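Local coordinates for short chain alcohol dehydrogenase-related dehydrogenase (Sinorhizobium meliloti, PDB 3TPC), which is probably an oxidoreductase of the short-chain dehydrogenase/reductase family, with a Rossmann-type fold, assembling in the crystal as four copies, at residues D[151-155]-D[250-254]. Sequence-based numbering, arbitrary orientation.
Sequences IAAFD and GALRM
Residues 151-155 make a single short, loosely bonded helical turn, Phe154 N and Asp155 N both reaching Ile151 O at 3.2 and 3.0 Å. Residues 250-254 turn through two positive-phi residues, Gly250 and Ala251, then run extended from Leu252 and come nearest at Asp155 and Met254, whose CA atoms lie 5.6 Å apart. Asp155, chi1 m, directs OD2 at the backbone of the extended run and accepts a hydrogen bond from Met254 N (3.3 Å); the same OD2 has its strongest partner in Arg247, a salt bridge from strand 245-248. Met254, a selenomethionine with chi1 m and chi2 t, runs from beside Asp155 CB (Met254 CB 3.8 Å away) across to the start of the turn, where its CE lies 3.8 Å from Ala152 CB and 3.6 Å from Ala152 N. Arg253 (chi1 and chi2 both m) curls back so that its NH1 donates a hydrogen bond to Leu252 O (3.2 Å). Met254 O also accepts a hydrogen bond from Arg179 of a third subunit. In this Rossmann-type SDR fold, the arrangement joins the C-terminal tail beyond the last parallel strand to the turn following strand 143-148, where the tail meets two neighbouring subunits.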
# COMPACT_ATOMS: atom_id res chain seq x y z
N ILE D 151 3.24 3.34 12.50
CA ILE D 151 2.66 2.08 11.99
C ILE D 151 1.12 2.01 12.14
O ILE D 151 0.45 1.26 11.48
CB ILE D 151 3.43 0.89 12.72
CG1 ILE D 151 4.14 0.08 11.71
CG2 ILE D 151 2.64 0.08 13.64
CD1 ILE D 151 5.34 0.80 11.23
N ALA D 152 0.57 2.78 13.04
CA ALA D 152 -0.88 2.83 13.19
C ALA D 152 -1.51 3.46 11.94
O ALA D 152 -2.68 3.27 11.69
CB ALA D 152 -1.22 3.61 14.40
N ALA D 153 -0.72 4.15 11.12
CA ALA D 153 -1.27 4.69 9.86
C ALA D 153 -1.74 3.58 8.89
O ALA D 153 -2.56 3.82 8.04
CB ALA D 153 -0.29 5.66 9.18
N PHE D 154 -1.21 2.37 9.04
CA PHE D 154 -1.59 1.25 8.18
C PHE D 154 -2.21 0.10 8.94
O PHE D 154 -2.81 -0.74 8.32
CB PHE D 154 -0.36 0.67 7.47
CG PHE D 154 0.56 1.68 6.95
CD1 PHE D 154 0.27 2.35 5.76
CD2 PHE D 154 1.73 1.96 7.62
CE1 PHE D 154 1.16 3.33 5.25
CE2 PHE D 154 2.60 2.89 7.13
CZ PHE D 154 2.32 3.58 5.93
N ASP D 155 -1.94 -0.01 10.25
CA ASP D 155 -2.33 -1.18 11.05
C ASP D 155 -3.16 -0.68 12.22
O ASP D 155 -3.03 -1.23 13.32
CB ASP D 155 -1.15 -1.92 11.72
CG ASP D 155 0.07 -2.18 10.81
OD1 ASP D 155 0.04 -1.98 9.57
OD2 ASP D 155 1.10 -2.60 11.39
N GLY D 250 10.58 -3.50 13.28
CA GLY D 250 10.89 -4.91 13.49
C GLY D 250 9.88 -5.89 12.93
O GLY D 250 9.69 -6.97 13.49
N ALA D 251 9.24 -5.55 11.80
CA ALA D 251 8.31 -6.47 11.16
C ALA D 251 7.05 -6.71 11.97
O ALA D 251 6.33 -7.66 11.70
CB ALA D 251 8.99 -7.82 10.88
N LEU D 252 6.81 -5.89 12.99
CA LEU D 252 5.56 -5.97 13.75
C LEU D 252 4.37 -5.58 12.88
O LEU D 252 4.40 -4.53 12.21
CB LEU D 252 5.59 -4.98 14.91
CG LEU D 252 4.29 -4.62 15.63
CD1 LEU D 252 3.82 -5.75 16.57
CD2 LEU D 252 4.50 -3.34 16.42
N ARG D 253 3.33 -6.40 12.88
CA ARG D 253 2.08 -5.97 12.29
C ARG D 253 1.07 -5.95 13.44
O ARG D 253 0.88 -6.95 14.09
CB ARG D 253 1.65 -6.90 11.14
CG ARG D 253 2.53 -6.78 9.90
CD ARG D 253 2.40 -5.44 9.24
NE ARG D 253 3.20 -5.36 8.04
CZ ARG D 253 4.51 -5.04 8.01
NH1 ARG D 253 5.18 -4.77 9.14
NH2 ARG D 253 5.19 -5.01 6.86
N MSE D 254 0.49 -4.80 13.74
CA MSE D 254 -0.39 -4.69 14.92
C MSE D 254 -1.72 -5.46 14.84
O MSE D 254 -2.52 -5.19 13.95
CB MSE D 254 -0.59 -3.23 15.28
CG MSE D 254 0.64 -2.65 15.94
SE MSE D 254 0.29 -1.02 16.94
CE MSE D 254 0.07 0.25 15.50